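Local structure of 2-C-methyl-D-erythritol 2,4-cyclodiphosphate synthase (Thermus thermophilus, 1IV3) at residues H10-G15 and S27-L32; L23-P28 and D101-G106; D46-A51 and E79-V84; Y52-I57 and E85-K90. The protein catalyses the metal-dependent conversion of 4-diphosphocytidyl-2-C-methyl-D-erythritol 2-phosphate to 2-C-methyl-D-erythritol 2,4-cyclodiphosphate with release of CMP, in the non-mevalonate route to isoprenoids. The protein carries 3 engineered substitutions. One frame throughout, in Å; residues are numbered along the deposited sequence.

Contact 1 (H10-G15 and S27-L32); sequences HRLEEG and SPVGAL. With MG (magnesium ion), chain G.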
# COMPACT_ATOMS: atom_id res chain seq x y z
N HIS A 10 -14.75 -0.85 2.30
CA HIS A 10 -16.19 -0.73 2.48
C HIS A 10 -16.54 -0.77 3.97
O HIS A 10 -15.92 -1.49 4.74
CB HIS A 10 -16.99 -1.85 1.81
CG HIS A 10 -16.91 -1.69 0.31
ND1 HIS A 10 -17.84 -0.97 -0.41
CD2 HIS A 10 -15.99 -2.14 -0.58
CE1 HIS A 10 -17.50 -0.99 -1.69
NE2 HIS A 10 -16.39 -1.70 -1.82
N ARG A 11 -17.56 0.03 4.26
CA ARG A 11 -18.17 0.01 5.58
C ARG A 11 -18.79 -1.37 5.73
O ARG A 11 -19.40 -1.93 4.82
CB ARG A 11 -19.21 1.10 5.71
CG ARG A 11 -19.62 1.56 7.09
CD ARG A 11 -20.17 2.99 7.02
NE ARG A 11 -19.18 3.95 7.50
CZ ARG A 11 -18.63 3.94 8.71
NH1 ARG A 11 -18.97 3.03 9.61
NH2 ARG A 11 -17.73 4.87 9.03
N LEU A 12 -18.61 -1.90 6.94
CA LEU A 12 -19.22 -3.21 7.19
C LEU A 12 -20.47 -3.05 8.04
O LEU A 12 -20.49 -2.31 9.02
CB LEU A 12 -18.19 -4.11 7.85
CG LEU A 12 -17.06 -4.64 6.97
CD1 LEU A 12 -15.97 -5.22 7.85
CD2 LEU A 12 -17.59 -5.67 5.97
N GLU A 13 -21.55 -3.75 7.68
CA GLU A 13 -22.71 -3.63 8.58
C GLU A 13 -23.29 -4.99 8.92
O GLU A 13 -23.25 -5.95 8.15
CB GLU A 13 -23.76 -2.71 7.94
CG GLU A 13 -24.11 -1.51 8.81
CD GLU A 13 -23.79 -0.19 8.13
OE1 GLU A 13 -23.74 -0.19 6.88
OE2 GLU A 13 -23.61 0.82 8.84
N GLU A 14 -23.86 -5.05 10.14
CA GLU A 14 -24.45 -6.28 10.63
C GLU A 14 -25.56 -6.81 9.72
O GLU A 14 -26.41 -6.06 9.22
CB GLU A 14 -24.98 -6.06 12.06
CG GLU A 14 -24.20 -6.93 13.04
CD GLU A 14 -23.36 -6.09 13.98
OE1 GLU A 14 -22.27 -6.52 14.39
OE2 GLU A 14 -23.82 -4.97 14.30
N GLY A 15 -25.50 -8.12 9.51
CA GLY A 15 -26.46 -8.93 8.81
C GLY A 15 -26.45 -8.78 7.31
O GLY A 15 -27.36 -9.25 6.63
N SER A 27 -20.53 -14.80 7.83
CA SER A 27 -20.12 -13.65 8.60
C SER A 27 -21.28 -12.93 9.27
O SER A 27 -22.37 -12.89 8.71
CB SER A 27 -19.40 -12.66 7.66
OG SER A 27 -18.98 -11.49 8.36
N PRO A 28 -21.03 -12.36 10.44
CA PRO A 28 -22.02 -11.52 11.13
C PRO A 28 -22.13 -10.15 10.48
O PRO A 28 -23.03 -9.39 10.84
CB PRO A 28 -21.45 -11.37 12.54
CG PRO A 28 -19.97 -11.49 12.35
CD PRO A 28 -19.79 -12.49 11.23
N VAL A 29 -21.23 -9.79 9.56
CA VAL A 29 -21.15 -8.45 9.00
C VAL A 29 -20.78 -8.50 7.52
O VAL A 29 -20.06 -9.39 7.06
CB VAL A 29 -20.11 -7.56 9.73
CG1 VAL A 29 -20.49 -7.39 11.19
CG2 VAL A 29 -18.70 -8.13 9.62
N GLY A 30 -21.27 -7.56 6.74
CA GLY A 30 -21.02 -7.61 5.30
C GLY A 30 -20.98 -6.20 4.76
O GLY A 30 -21.26 -5.22 5.45
N ALA A 31 -20.61 -6.04 3.49
CA ALA A 31 -20.51 -4.63 3.09
C ALA A 31 -21.92 -4.07 2.91
O ALA A 31 -22.86 -4.71 2.46
CB ALA A 31 -19.63 -4.45 1.88
N LEU A 32 -22.01 -2.81 3.32
CA LEU A 32 -23.16 -1.95 3.08
C LEU A 32 -22.82 -1.19 1.80
O LEU A 32 -21.84 -0.44 1.81
CB LEU A 32 -23.42 -1.03 4.26
CG LEU A 32 -23.93 0.38 3.93
CD1 LEU A 32 -25.21 0.65 4.73
CD2 LEU A 32 -22.88 1.44 4.20
MG MG G . -15.35 -1.54 -3.51
O HOH W 1 -18.93 1.37 2.19
O HOH W 2 -15.92 0.49 -4.50
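Leu12, Glu13 and Glu14 pair with Ala31, Gly30 and Val29 as adjacent antiparallel strands, the short strand 29-31 lying beside strand 3-14 at one margin of the chain's mixed sheet. Backbone hydrogen bonds hold the pairing. Glu13 and Gly30 form the hydrogen-bonded pair, with Glu13 N to Gly30 O at 2.7 Å and Gly30 N to Glu13 O at 2.9 Å. Leu32 N to Arg11 O (3.1 Å) and Gly15 N to Pro28 O (3.1 Å) extend the ladder in both directions. Side-chain packing fills in around it. Leu12 CD2 rests 3.6 Å from Gly30 C, a methyl laid on the backbone of the partner strand, and Leu32 CD2 lies 4.0 Å from Arg11 CB. An alanine in place of Leu32 would probably leave Arg11 CB without this cover, opening a gap beside the strand. Among the charged groups, Glu14 passes Val29 and delivers OE1 to a salt bridge with Arg102. His10 has two roles at the start of its segment. Its CB packs on the small methyl of Ala31, CB to CB 3.7 Å, while its NE2 binds the magnesium at 2.0 Å together with Asp8, His42 and a water.

Contact 2 (L23-P28 and D101-G106); sequences LLIPSP and DRPKLG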
# COMPACT_ATOMS: atom_id res chain seq x y z
N LEU A 23 -16.17 -14.98 -3.44
CA LEU A 23 -16.97 -15.93 -2.68
C LEU A 23 -17.83 -15.32 -1.58
O LEU A 23 -17.47 -14.30 -0.97
CB LEU A 23 -16.03 -16.90 -1.96
CG LEU A 23 -14.96 -17.59 -2.80
CD1 LEU A 23 -14.18 -18.55 -1.91
CD2 LEU A 23 -15.58 -18.29 -4.00
N LEU A 24 -18.94 -16.00 -1.30
CA LEU A 24 -19.73 -15.72 -0.11
C LEU A 24 -19.01 -16.18 1.16
O LEU A 24 -18.67 -17.34 1.32
CB LEU A 24 -21.10 -16.40 -0.21
CG LEU A 24 -22.30 -15.63 0.33
CD1 LEU A 24 -23.43 -16.59 0.69
CD2 LEU A 24 -21.96 -14.76 1.53
N ILE A 25 -18.76 -15.29 2.11
CA ILE A 25 -18.11 -15.71 3.34
C ILE A 25 -19.04 -15.59 4.55
O ILE A 25 -19.50 -14.49 4.89
CB ILE A 25 -16.86 -14.88 3.59
CG1 ILE A 25 -15.88 -14.96 2.41
CG2 ILE A 25 -16.19 -15.28 4.89
CD1 ILE A 25 -15.49 -16.41 2.17
N PRO A 26 -19.28 -16.73 5.20
CA PRO A 26 -20.17 -16.73 6.38
C PRO A 26 -19.66 -15.72 7.40
O PRO A 26 -18.48 -15.77 7.74
CB PRO A 26 -20.07 -18.16 6.89
CG PRO A 26 -19.70 -18.96 5.66
CD PRO A 26 -18.72 -18.06 4.94
N SER A 27 -20.53 -14.80 7.83
CA SER A 27 -20.12 -13.65 8.60
C SER A 27 -21.28 -12.93 9.27
O SER A 27 -22.37 -12.89 8.71
CB SER A 27 -19.40 -12.66 7.66
OG SER A 27 -18.98 -11.49 8.36
N PRO A 28 -21.03 -12.36 10.44
CA PRO A 28 -22.02 -11.52 11.13
C PRO A 28 -22.13 -10.15 10.48
O PRO A 28 -23.03 -9.39 10.84
CB PRO A 28 -21.45 -11.37 12.54
CG PRO A 28 -19.97 -11.49 12.35
CD PRO A 28 -19.79 -12.49 11.23
N ASP A 101 -11.59 -6.80 11.07
CA ASP A 101 -11.50 -7.34 12.42
C ASP A 101 -12.32 -8.60 12.59
O ASP A 101 -12.02 -9.43 13.45
CB ASP A 101 -11.90 -6.25 13.43
CG ASP A 101 -10.93 -5.08 13.40
OD1 ASP A 101 -10.14 -4.95 12.44
OD2 ASP A 101 -10.92 -4.27 14.35
N ARG A 102 -13.36 -8.80 11.78
CA ARG A 102 -14.13 -10.04 11.82
C ARG A 102 -14.83 -10.18 10.48
O ARG A 102 -15.05 -9.10 9.90
CB ARG A 102 -15.13 -10.02 12.97
CG ARG A 102 -15.89 -8.72 13.08
CD ARG A 102 -16.90 -8.68 14.22
NE ARG A 102 -17.81 -7.55 14.01
CZ ARG A 102 -19.09 -7.49 14.32
NH1 ARG A 102 -19.68 -8.54 14.88
NH2 ARG A 102 -19.78 -6.38 14.07
N PRO A 103 -15.14 -11.37 10.00
CA PRO A 103 -14.87 -12.66 10.62
C PRO A 103 -13.43 -13.11 10.36
O PRO A 103 -12.73 -12.50 9.54
CB PRO A 103 -15.80 -13.61 9.86
CG PRO A 103 -15.82 -13.03 8.48
CD PRO A 103 -15.81 -11.55 8.68
N LYS A 104 -12.97 -14.16 11.04
CA LYS A 104 -11.68 -14.74 10.73
C LYS A 104 -11.66 -15.29 9.30
O LYS A 104 -12.59 -16.01 8.92
CB LYS A 104 -11.35 -15.87 11.72
CG LYS A 104 -11.18 -15.33 13.14
CD LYS A 104 -10.79 -16.43 14.11
CE LYS A 104 -9.54 -16.05 14.90
NZ LYS A 104 -9.90 -15.33 16.16
N LEU A 105 -10.61 -14.97 8.55
CA LEU A 105 -10.54 -15.46 7.17
C LEU A 105 -9.73 -16.73 7.04
O LEU A 105 -9.84 -17.46 6.04
CB LEU A 105 -10.02 -14.32 6.26
CG LEU A 105 -10.95 -13.11 6.11
CD1 LEU A 105 -10.42 -12.14 5.05
CD2 LEU A 105 -12.38 -13.52 5.74
N GLY A 106 -8.91 -17.02 8.07
CA GLY A 106 -8.11 -18.23 8.08
C GLY A 106 -8.77 -19.50 7.59
O GLY A 106 -8.22 -20.17 6.69
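Ser27 and Pro103 bring the two backbones to 5.7 Å between CA atoms, the touching parts running in nearly opposite directions, 161° apart. From there the chains separate, and the CA atoms of Ile25 and Leu105 are 8.5 Å apart. A cis peptide bond before Pro103 bends the loop, and the Pro103 ring lies against segment 23-28 through CG and CD. Ser27 OG, anti to its own backbone N (chi1 180°), sits 3.2 Å from Pro103 CD while donating a hydrogen bond to Val29 O; a small hydroxyl suits a place between a carbonyl and an apolar ring. Pro103 CG lies 3.9 Å from Pro26 O. Ile25 CG2 touches both Pro103 CG and Leu105 CD2, each at 4.3 Å. Pro28 CG meets Arg102 NH1 obliquely at 3.9 Å, the NH2 of this arginine being held by Glu14. An alanine in place of Pro103 would probably deprive Ser27 OG and Ile25 CG2 of their ring contacts and release the preceding peptide to turn trans, disturbing a loop that binds the substrate. The loop links strand 91-99 to helix 109-120; strand 18-20 borders the contact, with Leu18 touching Ser27 and Pro103 and Leu20 touching Leu105.

Contact 3 (D46-A51 and E79-V84); sequences DALLSA and EAMRLV. Engineered in segment 79-84: Met81 (natural residue Leu).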
# COMPACT_ATOMS: atom_id res chain seq x y z
N ASP A 46 -8.88 -2.49 -9.93
CA ASP A 46 -8.21 -1.20 -10.04
C ASP A 46 -6.71 -1.38 -10.33
O ASP A 46 -6.14 -0.64 -11.12
CB ASP A 46 -8.40 -0.34 -8.80
CG ASP A 46 -9.65 0.52 -8.80
OD1 ASP A 46 -10.30 0.61 -9.87
OD2 ASP A 46 -9.98 1.14 -7.77
N ALA A 47 -6.05 -2.34 -9.68
CA ALA A 47 -4.62 -2.53 -9.90
C ALA A 47 -4.34 -2.91 -11.35
O ALA A 47 -3.39 -2.41 -11.96
CB ALA A 47 -4.07 -3.60 -8.96
N LEU A 48 -5.16 -3.82 -11.92
CA LEU A 48 -5.03 -4.20 -13.33
C LEU A 48 -5.22 -3.02 -14.25
O LEU A 48 -4.42 -2.78 -15.17
CB LEU A 48 -6.06 -5.29 -13.66
CG LEU A 48 -5.81 -6.66 -13.03
CD1 LEU A 48 -7.01 -7.59 -13.26
CD2 LEU A 48 -4.55 -7.34 -13.58
N LEU A 49 -6.31 -2.27 -14.01
CA LEU A 49 -6.58 -1.10 -14.86
C LEU A 49 -5.42 -0.12 -14.78
O LEU A 49 -4.94 0.44 -15.76
CB LEU A 49 -7.88 -0.42 -14.42
CG LEU A 49 -9.17 -1.23 -14.59
CD1 LEU A 49 -10.36 -0.43 -14.06
CD2 LEU A 49 -9.37 -1.62 -16.04
N SER A 50 -4.99 0.10 -13.54
CA SER A 50 -3.89 1.02 -13.25
C SER A 50 -2.61 0.66 -14.01
O SER A 50 -1.89 1.55 -14.46
CB SER A 50 -3.63 1.01 -11.73
OG SER A 50 -2.89 2.19 -11.40
N ALA A 51 -2.34 -0.64 -14.15
CA ALA A 51 -1.13 -1.08 -14.82
C ALA A 51 -1.07 -0.61 -16.27
O ALA A 51 0.02 -0.61 -16.85
CB ALA A 51 -0.98 -2.60 -14.79
N GLU A 79 -13.53 -8.16 -17.05
CA GLU A 79 -13.45 -7.16 -18.12
C GLU A 79 -12.10 -6.45 -18.10
O GLU A 79 -11.48 -6.17 -19.12
CB GLU A 79 -14.60 -6.18 -17.97
CG GLU A 79 -14.69 -5.05 -18.96
CD GLU A 79 -14.83 -5.46 -20.41
OE1 GLU A 79 -14.96 -6.65 -20.77
OE2 GLU A 79 -14.82 -4.52 -21.25
N ALA A 80 -11.60 -6.14 -16.88
CA ALA A 80 -10.28 -5.50 -16.83
C ALA A 80 -9.25 -6.44 -17.41
O ALA A 80 -8.32 -6.03 -18.10
CB ALA A 80 -9.91 -5.11 -15.40
N MET A 81 -9.37 -7.73 -17.12
CA MET A 81 -8.41 -8.68 -17.67
C MET A 81 -8.51 -8.60 -19.19
O MET A 81 -7.50 -8.63 -19.90
CB MET A 81 -8.65 -10.11 -17.16
CG MET A 81 -8.29 -10.33 -15.69
SD MET A 81 -8.82 -11.90 -14.98
CE MET A 81 -7.79 -13.03 -15.91
N ARG A 82 -9.73 -8.49 -19.71
CA ARG A 82 -9.88 -8.50 -21.18
C ARG A 82 -9.20 -7.29 -21.80
O ARG A 82 -8.49 -7.40 -22.80
CB ARG A 82 -11.35 -8.52 -21.59
CG ARG A 82 -11.55 -8.62 -23.11
CD ARG A 82 -13.04 -8.60 -23.46
NE ARG A 82 -13.61 -7.27 -23.26
CZ ARG A 82 -13.35 -6.28 -24.12
NH1 ARG A 82 -12.55 -6.54 -25.17
NH2 ARG A 82 -13.86 -5.07 -23.96
N LEU A 83 -9.41 -6.13 -21.18
CA LEU A 83 -8.83 -4.88 -21.66
C LEU A 83 -7.31 -4.91 -21.60
O LEU A 83 -6.66 -4.47 -22.55
CB LEU A 83 -9.35 -3.70 -20.84
CG LEU A 83 -10.85 -3.44 -20.91
CD1 LEU A 83 -11.26 -2.40 -19.87
CD2 LEU A 83 -11.26 -2.98 -22.31
N VAL A 84 -6.69 -5.39 -20.51
CA VAL A 84 -5.21 -5.36 -20.58
C VAL A 84 -4.67 -6.43 -21.52
O VAL A 84 -3.64 -6.19 -22.17
CB VAL A 84 -4.65 -5.47 -19.17
CG1 VAL A 84 -5.29 -4.35 -18.35
CG2 VAL A 84 -4.92 -6.83 -18.55
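Leu48 packs against Ala80 and Met81 where helices 39-50 and 73-86 run side by side; the axes of 46-50 and 79-84 are 9.2 Å apart and 15° from parallel. The side chain starts at CB, 4.2 Å from Ala80 CB. Its CG is turned anti to the carbonyl carbon, beside the backbone N (chi1 -70°), and chi2 (172°) extends CD1 away from CA, carrying it to Met81 CG at 3.9 Å, the two chains crossing at a slant. Met81 is an engineered residue, leucine in the natural protein. On the backbone of the same leucine, Val84 CG1 packs against Leu48 O at 3.7 Å. Leu49 meets the same Ala80 methyl: its CD2 lies 3.6 Å from Ala80 CB and 4.3 Å from Leu83 CD1. Alanine suits this place because the backbones come close, with the CA atoms of Leu49 and Ala80 only 6.1 Å apart, and branched leucines fit around its methyl. Away from this apolar seam, Arg82 grips both carboxylate oxygens of Glu79 side-on through NE and NH2 in a salt bridge. Leu60 of helix 57-60 touches Leu49 and Leu83, while Ala47 and Ala51 rest on Val148 and Leu150 of strand 141-150.

Contact 4 (Y52-I57 and E85-K90); sequences YGLGDI and EARGAK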
# COMPACT_ATOMS: atom_id res chain seq x y z
N TYR A 52 -2.21 -0.23 -16.85
CA TYR A 52 -2.22 0.29 -18.21
C TYR A 52 -2.79 1.69 -18.29
O TYR A 52 -3.06 2.18 -19.39
CB TYR A 52 -3.01 -0.66 -19.13
CG TYR A 52 -2.11 -1.77 -19.62
CD1 TYR A 52 -1.88 -2.87 -18.80
CD2 TYR A 52 -1.50 -1.70 -20.87
CE1 TYR A 52 -1.06 -3.90 -19.21
CE2 TYR A 52 -0.68 -2.73 -21.29
CZ TYR A 52 -0.47 -3.81 -20.46
OH TYR A 52 0.33 -4.84 -20.87
N GLY A 53 -2.97 2.37 -17.16
CA GLY A 53 -3.45 3.73 -17.20
C GLY A 53 -4.91 3.82 -17.64
O GLY A 53 -5.32 4.89 -18.10
N LEU A 54 -5.69 2.76 -17.53
CA LEU A 54 -7.03 2.73 -18.13
C LEU A 54 -8.09 3.42 -17.31
O LEU A 54 -9.20 3.69 -17.76
CB LEU A 54 -7.40 1.25 -18.34
CG LEU A 54 -6.42 0.55 -19.30
CD1 LEU A 54 -6.69 -0.94 -19.31
CD2 LEU A 54 -6.52 1.19 -20.67
N GLY A 55 -7.77 3.77 -16.07
CA GLY A 55 -8.75 4.48 -15.26
C GLY A 55 -8.96 3.71 -13.96
O GLY A 55 -7.95 3.25 -13.42
N ASP A 56 -10.19 3.58 -13.51
CA ASP A 56 -10.48 2.82 -12.30
C ASP A 56 -11.92 2.32 -12.40
O ASP A 56 -12.62 2.57 -13.39
CB ASP A 56 -10.20 3.62 -11.04
CG ASP A 56 -10.99 4.90 -10.92
OD1 ASP A 56 -12.19 4.89 -11.24
OD2 ASP A 56 -10.49 5.96 -10.49
N ILE A 57 -12.37 1.59 -11.39
CA ILE A 57 -13.71 1.01 -11.49
C ILE A 57 -14.80 2.06 -11.41
O ILE A 57 -15.91 1.81 -11.92
CB ILE A 57 -13.98 -0.02 -10.37
CG1 ILE A 57 -13.72 0.52 -8.97
CG2 ILE A 57 -13.20 -1.29 -10.65
CD1 ILE A 57 -14.18 -0.42 -7.85
N GLU A 85 -5.35 -7.58 -21.62
CA GLU A 85 -4.87 -8.67 -22.49
C GLU A 85 -4.91 -8.16 -23.92
O GLU A 85 -4.04 -8.41 -24.75
CB GLU A 85 -5.68 -9.95 -22.35
CG GLU A 85 -5.31 -10.76 -21.11
CD GLU A 85 -6.30 -11.83 -20.72
OE1 GLU A 85 -7.17 -12.20 -21.54
OE2 GLU A 85 -6.22 -12.34 -19.58
N ALA A 86 -5.96 -7.38 -24.21
CA ALA A 86 -6.01 -6.85 -25.57
C ALA A 86 -4.86 -5.92 -25.86
O ALA A 86 -4.54 -5.64 -27.02
CB ALA A 86 -7.33 -6.13 -25.78
N ARG A 87 -4.24 -5.39 -24.83
CA ARG A 87 -3.13 -4.46 -25.01
C ARG A 87 -1.78 -5.16 -24.86
O ARG A 87 -0.77 -4.46 -24.75
CB ARG A 87 -3.29 -3.28 -24.04
CG ARG A 87 -4.41 -2.33 -24.51
CD ARG A 87 -4.93 -1.53 -23.33
NE ARG A 87 -6.04 -0.64 -23.66
CZ ARG A 87 -7.28 -0.98 -23.99
NH1 ARG A 87 -7.68 -2.25 -24.05
NH2 ARG A 87 -8.15 -0.01 -24.26
N GLY A 88 -1.80 -6.48 -24.90
CA GLY A 88 -0.62 -7.32 -24.90
C GLY A 88 -0.19 -7.81 -23.53
O GLY A 88 0.84 -8.47 -23.39
N ALA A 89 -0.94 -7.53 -22.46
CA ALA A 89 -0.44 -7.94 -21.15
C ALA A 89 -0.56 -9.43 -20.89
O ALA A 89 -1.48 -10.10 -21.36
CB ALA A 89 -1.25 -7.17 -20.11
N LYS A 90 0.38 -9.96 -20.12
CA LYS A 90 0.33 -11.30 -19.57
C LYS A 90 0.40 -11.16 -18.04
O LYS A 90 1.47 -10.89 -17.50
CB LYS A 90 1.47 -12.21 -19.98
CG LYS A 90 1.26 -13.13 -21.15
CD LYS A 90 0.72 -12.45 -22.40
CE LYS A 90 0.18 -13.49 -23.38
NZ LYS A 90 0.50 -13.13 -24.79
O HOH W 3 1.68 -4.53 -23.06
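Tyr52 and Arg87 both carry CG anti to the carbonyl carbon, beside the backbone N (chi1 -85° and -74°), and their side chains slide past each other in opposite directions. Arg87 CB approaches Tyr52 CE2 obliquely at 3.8 Å, while the guanidinium plane stands 78° from the ring plane. Ala89 packs near CE1, on the same side of the ring plane as Arg87 CB. Its CB is 3.4 Å from Tyr52 CE1 and only 2.9 Å from Tyr52 OH; a methyl suits so tight a spot. Tyr52 OH shares a water at 2.6 Å, lying at the ring edge in plane, and the same water donates to Arg87 O at 3.0 Å. The water thus links the hydroxyl to the backbone of Arg87 and probably helps to hold the ring in place. Leu54 CD2 comes obliquely to Arg87 NE at 3.5 Å, an apolar branch against the extended arginine, whose NH1 is bonded back to Leu83 O. Two glycines with positive phi, Gly53 and Gly88, are the C-prime residues of Schellman motifs, a backbone shape glycine adopts readily. The contact therefore joins the C-terminal ends of helices 39-50 and 73-86, with Val84 of the latter touched by Tyr52, Leu54 and Ala89, and Asp56 capping the start of helix 57-60.

The four contacts form two groups on opposite sides of the chain's centre. Contacts 1 and 2, with centres 10 Å apart, share Ser27 and Pro28 and are joined by the salt bridge of Glu14 OE1 with Arg102 NH2, 2.5 Å. Contacts 3 and 4, with centres 4 Å apart, continue one helix pair from its packed flank to its ends; Ile57 N probably donates a hydrogen bond to Asp46 OD1 at 2.7 Å. Contacts 1 and 3 lie 27 Å apart between centres, yet the magnesium site draws on both sides: His10 comes from contact 1, and His42 from the helix of contact 3. Contact 2 holds substrate-binding residues, and Asp56 and Ile57 of contact 4 probably bind the substrate as well.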